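Local coordinates for protein putative zinc protease (Bordetella pertussis, PDB 3IH6) that probably forms, as one non-catalytic domain, part of a larger zinc-dependent endopeptidase of the M16 family, at residues S57-Y60 with H61-P65; E109-S113 with K114-Q118; R175-V178 with A179-R183. One frame throughout, in Å; residues are numbered along the deposited sequence.

Interaction 1: S57-Y60 with H61-P65; sequences SRLY and HALVP
Val64 sits over one face of the Tyr60 ring, four residues further along the chain. Its CB lies 4.0 Å from the centroid of the Tyr60 ring and only 9° off the ring normal, a CH-pi contact made almost squarely from above. The two methyls lie over different parts of the ring: CG2 is over the CD1-CE1 side, while CG1 reaches the phenol end, 3.9 Å from Tyr60 CZ. The first torsion of Tyr60 sets CG opposite its own backbone N (chi1 -172°) and carries the ring out past the carbonyl carbon, alongside Val64; chi2 of 100° then turns its face to the valine. The same pair is tied through the main chain, Val64 N donating to Tyr60 O over 3.0 Å.

This is the short helix 58-63 of an M16-type domain, in which helices pack on an antiparallel sheet. Ser57 is its N-cap: OG accepts from Tyr60 N at 3.2 Å, and the same OG is also hydrogen-bonded to Thr54 O. The first turn is carried by His61 N on Ser57 O and by Ala62 N on Arg58 O. At the far end Tyr60 O also receives a weak bond from Leu63 N, and the CD of Pro65 comes up beside the same oxygen.

On another flank Leu59 and Leu63 stand one turn apart and meet lightly through their methyls, Leu59 CD2 to Leu63 CD1 at 4.3 Å, alongside a main-chain bond of 2.9 Å from Leu63 N to Leu59 O. Both leucines reach Val72 of strand 71-77 and also touch helix 97-109, through Leu104 and Thr103 respectively. The Tyr60 side chain also touches Val72, with Glu7 and Pro55 as further neighbours.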
loop_
_atom_site.group_PDB
_atom_site.type_symbol
_atom_site.label_atom_id
_atom_site.label_comp_id
_atom_site.label_asym_id
_atom_site.label_seq_id
_atom_site.Cartn_x
_atom_site.Cartn_y
_atom_site.Cartn_z
ATOM N N SER E 57 -7.671 -6.012 25.771
ATOM C CA SER E 57 -9.069 -5.700 25.479
ATOM C C SER E 57 -10.005 -6.531 26.400
ATOM O O SER E 57 -9.606 -7.579 26.862
ATOM C CB SER E 57 -9.371 -6.028 24.033
ATOM O OG SER E 57 -9.375 -7.441 23.863
ATOM N N ARG E 58 -11.240 -6.089 26.610
ATOM C CA ARG E 58 -12.139 -6.737 27.569
ATOM C C ARG E 58 -12.454 -8.159 27.094
ATOM O O ARG E 58 -12.325 -9.128 27.860
ATOM C CB ARG E 58 -13.430 -5.919 27.795
ATOM C CG ARG E 58 -13.259 -4.495 28.397
ATOM C CD ARG E 58 -12.584 -4.544 29.816
ATOM N NE ARG E 58 -12.535 -3.258 30.534
ATOM C CZ ARG E 58 -13.527 -2.783 31.291
ATOM N NH1 ARG E 58 -14.671 -3.453 31.415
ATOM N NH2 ARG E 58 -13.407 -1.613 31.891
ATOM N N LEU E 59 -12.844 -8.294 25.827
ATOM C CA LEU E 59 -13.089 -9.604 25.244
ATOM C C LEU E 59 -11.881 -10.555 25.355
ATOM O O LEU E 59 -12.026 -11.713 25.788
ATOM C CB LEU E 59 -13.600 -9.499 23.799
ATOM C CG LEU E 59 -14.990 -8.850 23.649
ATOM C CD1 LEU E 59 -15.355 -8.557 22.150
ATOM C CD2 LEU E 59 -16.034 -9.721 24.269
ATOM N N TYR E 60 -10.716 -10.085 24.935
ATOM C CA TYR E 60 -9.566 -10.953 24.929
ATOM C C TYR E 60 -9.343 -11.498 26.324
ATOM O O TYR E 60 -9.224 -12.705 26.497
ATOM C CB TYR E 60 -8.318 -10.251 24.384
ATOM C CG TYR E 60 -7.109 -11.175 24.175
ATOM C CD1 TYR E 60 -6.798 -11.651 22.896
ATOM C CD2 TYR E 60 -6.254 -11.539 25.252
ATOM C CE1 TYR E 60 -5.699 -12.499 22.661
ATOM C CE2 TYR E 60 -5.116 -12.394 25.026
ATOM C CZ TYR E 60 -4.858 -12.837 23.711
ATOM O OH TYR E 60 -3.788 -13.635 23.446
ATOM N N HIS E 61 -9.343 -10.618 27.317
ATOM C CA HIS E 61 -9.085 -11.043 28.680
ATOM C C HIS E 61 -10.133 -12.029 29.242
ATOM O O HIS E 61 -9.792 -12.912 30.020
ATOM C CB HIS E 61 -8.981 -9.830 29.601
ATOM C CG HIS E 61 -8.375 -10.157 30.918
ATOM N ND1 HIS E 61 -7.022 -10.350 31.075
ATOM C CD2 HIS E 61 -8.935 -10.371 32.131
ATOM C CE1 HIS E 61 -6.771 -10.658 32.333
ATOM N NE2 HIS E 61 -7.916 -10.689 32.991
ATOM N N ALA E 62 -11.397 -11.869 28.845
ATOM C CA ALA E 62 -12.467 -12.738 29.345
ATOM C C ALA E 62 -12.441 -14.107 28.681
ATOM O O ALA E 62 -12.716 -15.112 29.328
ATOM C CB ALA E 62 -13.829 -12.072 29.142
ATOM N N LEU E 63 -12.086 -14.151 27.391
ATOM C CA LEU E 63 -12.236 -15.385 26.614
ATOM C C LEU E 63 -10.985 -16.253 26.402
ATOM O O LEU E 63 -11.102 -17.454 26.205
ATOM C CB LEU E 63 -12.907 -15.057 25.273
ATOM C CG LEU E 63 -14.244 -14.296 25.421
ATOM C CD1 LEU E 63 -14.807 -13.842 24.095
ATOM C CD2 LEU E 63 -15.217 -15.190 26.117
ATOM N N VAL E 64 -9.804 -15.640 26.388
ATOM C CA VAL E 64 -8.583 -16.322 25.917
ATOM C C VAL E 64 -7.710 -16.892 27.044
ATOM O O VAL E 64 -7.401 -18.082 27.025
ATOM C CB VAL E 64 -7.729 -15.451 24.927
ATOM C CG1 VAL E 64 -6.528 -16.240 24.436
ATOM C CG2 VAL E 64 -8.579 -15.015 23.707
ATOM N N PRO E 65 -7.325 -16.066 28.041
ATOM C CA PRO E 65 -6.564 -16.712 29.132
ATOM C C PRO E 65 -7.422 -17.777 29.808
ATOM O O PRO E 65 -6.899 -18.728 30.400
ATOM C CB PRO E 65 -6.302 -15.572 30.126
ATOM C CG PRO E 65 -6.501 -14.286 29.322
ATOM C CD PRO E 65 -7.563 -14.633 28.294
#

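Interaction 2: E109-S113 with K114-Q118; sequences ESLSS and KPFSQ
Leu111 O and Lys114 N close a tight turn at the end of the 3-10 segment 111-113, with a weak bond of 2.9 Å and an N-H...O angle of 143°. Just before it, Ser110 O is gripped twice by Ser113: through the backbone N at 3.1 Å and through the hydroxyl, whose OG donates to Ser110 O at 2.8 Å in the carbonyl plane. Ser113 OG stands between its own N and carbonyl carbon (chi1 59°), which places the hydroxyl within bonding distance of Ser110 O.

The turn belongs to the link from helix 97-109 to helix 118-136, where Ser117 is the N-cap, its OG bonded to Glu120 N. Between turn and cap the chain extends, and Phe116 comes back against Leu111, both methyls of the leucine meeting the CE2-CZ side of the ring obliquely: CD1 is 3.7 Å from Phe116 CZ, and CD2 is 3.9 Å from Phe116 CE2. Leu111 touches Leu51 of helix 39-52; Phe116 touches Ala47 and Ile50 of that helix and Ala177 of helix 170-180.

Pro115 N lies near Leu111 O but has no hydrogen to give. The carbonyl of Leu111 accepts from Lys114 N, weakly, and from the amide of Gln174 in helix 170-180. Gln174 also accepts from Phe116 N, consistent with the one amide fixing the spacing of the two backbones.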
loop_
_atom_site.group_PDB
_atom_site.type_symbol
_atom_site.label_atom_id
_atom_site.label_comp_id
_atom_site.label_asym_id
_atom_site.label_seq_id
_atom_site.Cartn_x
_atom_site.Cartn_y
_atom_site.Cartn_z
ATOM N N GLU E 109 -22.394 -6.651 27.582
ATOM C CA GLU E 109 -23.598 -6.090 28.166
ATOM C C GLU E 109 -23.522 -5.804 29.668
ATOM O O GLU E 109 -24.507 -5.340 30.286
ATOM C CB GLU E 109 -24.759 -7.011 27.832
ATOM C CG GLU E 109 -24.804 -7.273 26.326
ATOM C CD GLU E 109 -25.803 -8.318 25.931
ATOM O OE1 GLU E 109 -26.579 -8.823 26.793
ATOM O OE2 GLU E 109 -25.832 -8.622 24.734
ATOM N N SER E 110 -22.351 -5.998 30.266
ATOM C CA SER E 110 -22.227 -5.641 31.684
ATOM C C SER E 110 -21.157 -4.586 32.018
ATOM O O SER E 110 -20.675 -4.501 33.145
ATOM C CB SER E 110 -22.049 -6.906 32.524
ATOM O OG SER E 110 -20.745 -7.423 32.326
ATOM N N LEU E 111 -20.810 -3.767 31.036
ATOM C CA LEU E 111 -19.811 -2.718 31.201
ATOM C C LEU E 111 -20.272 -1.716 32.256
ATOM O O LEU E 111 -19.461 -0.969 32.837
ATOM C CB LEU E 111 -19.596 -1.993 29.858
ATOM C CG LEU E 111 -18.964 -2.854 28.771
ATOM C CD1 LEU E 111 -19.155 -2.174 27.388
ATOM C CD2 LEU E 111 -17.486 -3.134 29.060
ATOM N N SER E 112 -21.577 -1.719 32.507
ATOM C CA SER E 112 -22.172 -0.821 33.487
ATOM C C SER E 112 -21.544 -1.003 34.893
ATOM O O SER E 112 -21.352 -0.039 35.666
ATOM C CB SER E 112 -23.670 -1.093 33.533
ATOM O OG SER E 112 -24.333 -0.032 34.196
ATOM N N SER E 113 -21.234 -2.245 35.208
ATOM C CA SER E 113 -20.618 -2.611 36.466
ATOM C C SER E 113 -19.118 -2.861 36.291
ATOM O O SER E 113 -18.442 -3.299 37.236
ATOM C CB SER E 113 -21.266 -3.900 36.925
ATOM O OG SER E 113 -21.041 -4.889 35.920
ATOM N N LYS E 114 -18.606 -2.617 35.081
ATOM C CA LYS E 114 -17.190 -2.748 34.799
ATOM C C LYS E 114 -16.674 -1.612 33.861
ATOM O O LYS E 114 -16.162 -1.902 32.787
ATOM C CB LYS E 114 -16.948 -4.127 34.160
ATOM C CG LYS E 114 -15.682 -4.828 34.639
ATOM C CD LYS E 114 -15.618 -6.261 34.088
ATOM C CE LYS E 114 -14.362 -7.006 34.555
ATOM N NZ LYS E 114 -13.134 -6.278 34.152
ATOM N N PRO E 115 -16.814 -0.334 34.275
ATOM C CA PRO E 115 -16.669 0.864 33.426
ATOM C C PRO E 115 -15.267 1.056 32.833
ATOM O O PRO E 115 -14.271 0.774 33.476
ATOM C CB PRO E 115 -16.950 2.015 34.384
ATOM C CG PRO E 115 -16.538 1.508 35.711
ATOM C CD PRO E 115 -16.889 0.028 35.705
ATOM N N PHE E 116 -15.212 1.521 31.598
ATOM C CA PHE E 116 -13.963 1.901 30.976
ATOM C C PHE E 116 -13.081 2.773 31.904
ATOM O O PHE E 116 -13.579 3.674 32.616
ATOM C CB PHE E 116 -14.268 2.660 29.674
ATOM C CG PHE E 116 -15.016 1.837 28.642
ATOM C CD1 PHE E 116 -16.041 2.402 27.890
ATOM C CD2 PHE E 116 -14.691 0.497 28.412
ATOM C CE1 PHE E 116 -16.730 1.641 26.920
ATOM C CE2 PHE E 116 -15.408 -0.288 27.443
ATOM C CZ PHE E 116 -16.412 0.280 26.718
ATOM N N SER E 117 -11.775 2.499 31.870
ATOM C CA SER E 117 -10.781 3.315 32.534
ATOM C C SER E 117 -10.366 4.453 31.605
ATOM O O SER E 117 -10.541 4.346 30.371
ATOM C CB SER E 117 -9.550 2.476 32.816
ATOM O OG SER E 117 -8.888 2.183 31.582
ATOM N N GLN E 118 -9.785 5.507 32.189
ATOM C CA GLN E 118 -9.261 6.661 31.423
ATOM C C GLN E 118 -8.220 6.190 30.427
ATOM O O GLN E 118 -8.252 6.595 29.248
ATOM C CB GLN E 118 -8.648 7.741 32.347
ATOM C CG GLN E 118 -8.343 9.097 31.684
ATOM C CD GLN E 118 -9.459 9.606 30.781
ATOM O OE1 GLN E 118 -10.645 9.522 31.108
ATOM N NE2 GLN E 118 -9.081 10.099 29.604
#

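Interaction 3: R175-V178 with A179-R183; sequences RAAV and AYLVR
Leu181 packs against Ala177 with its CG set opposite the carbonyl carbon (chi1 -57°), which folds the side chain back beside the carbonyl four residues earlier. This puts CD1 4.2 Å from Ala177 CB, a light apolar contact, with CB and CG packed against Ala177 O. Tyr180 does the same against Ala176 (chi1 -70°), bringing CD1 to 3.3 Å from Ala176 O, the oxygen lying at the ring edge and in its plane. Helical backbone bonds join the same pairs: Tyr180 N donates to Ala176 O at 3.1 Å, and Leu181 N to Ala177 O at 2.8 Å.

Here helix 170-180 ends on its way to strand 187-191, the last strand of the sheet. Leu181 is the centre of an inverse gamma turn, Val182 N giving a weak bond of 3.1 Å to Tyr180 O. A water bridges the exit, donating to Val178 O at 2.8 Å and to Leu181 O at 2.7 Å, while Val182 CG1 lies against Val178 O. On the packed side Ala177 and Leu181 face helix 39-52 at Ala47 and Leu51, with Tyr180 on Leu44 of the same helix.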
loop_
_atom_site.group_PDB
_atom_site.type_symbol
_atom_site.label_atom_id
_atom_site.label_comp_id
_atom_site.label_asym_id
_atom_site.label_seq_id
_atom_site.Cartn_x
_atom_site.Cartn_y
_atom_site.Cartn_z
ATOM N N ARG E 175 -21.503 5.805 28.474
ATOM C CA ARG E 175 -22.952 5.859 28.271
ATOM C C ARG E 175 -23.346 5.284 26.912
ATOM O O ARG E 175 -24.311 4.514 26.811
ATOM C CB ARG E 175 -23.471 7.282 28.391
ATOM C CG ARG E 175 -24.856 7.437 27.783
ATOM C CD ARG E 175 -25.426 8.778 28.042
ATOM N NE ARG E 175 -24.495 9.835 27.645
ATOM C CZ ARG E 175 -24.325 10.267 26.399
ATOM N NH1 ARG E 175 -25.016 9.723 25.396
ATOM N NH2 ARG E 175 -23.456 11.247 26.167
ATOM N N ALA E 176 -22.600 5.647 25.872
ATOM C CA ALA E 176 -22.841 5.116 24.513
ATOM C C ALA E 176 -22.780 3.576 24.455
ATOM O O ALA E 176 -23.714 2.902 23.994
ATOM C CB ALA E 176 -21.875 5.749 23.509
ATOM N N ALA E 177 -21.689 3.018 24.933
ATOM C CA ALA E 177 -21.533 1.569 24.937
ATOM C C ALA E 177 -22.601 0.937 25.792
ATOM O O ALA E 177 -23.223 -0.053 25.373
ATOM C CB ALA E 177 -20.148 1.181 25.461
ATOM N N VAL E 178 -22.827 1.496 26.992
ATOM C CA VAL E 178 -23.915 0.955 27.841
ATOM C C VAL E 178 -25.336 0.972 27.214
ATOM O O VAL E 178 -26.086 0.009 27.399
ATOM C CB VAL E 178 -23.892 1.495 29.279
ATOM C CG1 VAL E 178 -25.196 1.144 29.990
ATOM C CG2 VAL E 178 -22.717 0.881 30.036
ATOM N N ALA E 179 -25.696 2.020 26.458
ATOM C CA ALA E 179 -27.032 2.059 25.812
ATOM C C ALA E 179 -27.186 1.184 24.548
ATOM O O ALA E 179 -28.298 0.741 24.261
ATOM C CB ALA E 179 -27.476 3.512 25.523
ATOM N N TYR E 180 -26.096 0.949 23.803
ATOM C CA TYR E 180 -26.128 0.115 22.601
ATOM C C TYR E 180 -25.735 -1.343 22.802
ATOM O O TYR E 180 -26.145 -2.221 22.015
ATOM C CB TYR E 180 -25.341 0.772 21.428
ATOM C CG TYR E 180 -26.105 1.971 20.943
ATOM C CD1 TYR E 180 -25.997 3.203 21.605
ATOM C CD2 TYR E 180 -27.046 1.856 19.914
ATOM C CE1 TYR E 180 -26.774 4.309 21.219
ATOM C CE2 TYR E 180 -27.814 2.962 19.522
ATOM C CZ TYR E 180 -27.660 4.169 20.185
ATOM O OH TYR E 180 -28.411 5.233 19.825
ATOM N N LEU E 181 -24.935 -1.636 23.821
ATOM C CA LEU E 181 -24.538 -3.034 24.005
ATOM C C LEU E 181 -25.495 -3.669 25.027
ATOM O O LEU E 181 -25.195 -3.820 26.226
ATOM C CB LEU E 181 -23.043 -3.177 24.301
ATOM C CG LEU E 181 -22.135 -2.555 23.225
ATOM C CD1 LEU E 181 -20.659 -2.582 23.602
ATOM C CD2 LEU E 181 -22.310 -3.224 21.839
ATOM N N VAL E 182 -26.694 -3.980 24.526
ATOM C CA VAL E 182 -27.785 -4.464 25.360
ATOM C C VAL E 182 -28.445 -5.658 24.713
ATOM O O VAL E 182 -28.606 -5.707 23.491
ATOM C CB VAL E 182 -28.864 -3.360 25.680
ATOM C CG1 VAL E 182 -28.307 -2.303 26.673
ATOM C CG2 VAL E 182 -29.423 -2.716 24.419
ATOM N N ARG E 183 -28.819 -6.638 25.534
ATOM C CA ARG E 183 -29.480 -7.850 25.037
ATOM C C ARG E 183 -30.620 -7.596 24.009
ATOM O O ARG E 183 -30.664 -8.266 22.950
ATOM C CB ARG E 183 -29.978 -8.702 26.186
ATOM C CG ARG E 183 -30.817 -9.863 25.687
ATOM C CD ARG E 183 -30.792 -11.080 26.581
ATOM N NE ARG E 183 -31.360 -12.185 25.805
ATOM C CZ ARG E 183 -30.935 -13.441 25.836
ATOM N NH1 ARG E 183 -29.911 -13.795 26.611
ATOM N NH2 ARG E 183 -31.536 -14.342 25.071
HETATM O O HOH W 1 -25.367 -2.436 28.493
#

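Interaction 2 is the middle piece, touching both of the others, while interactions 1 and 3 stay about 8 Å apart at their nearest atoms. On one side Arg58 reaches across from interaction 1, its NH1 probably hydrogen-bonded to Lys114 O at 2.6 Å; Arg58 also forms a salt bridge with Glu120. On the other side the centres of interactions 2 and 3 are about 10 Å apart, and Phe116 CE1 packs 3.7 Å from Ala177 CB. Helix 39-52 borders all three contacts, joining interaction 1 through a backbone hydrogen bond between Leu51 and Leu59.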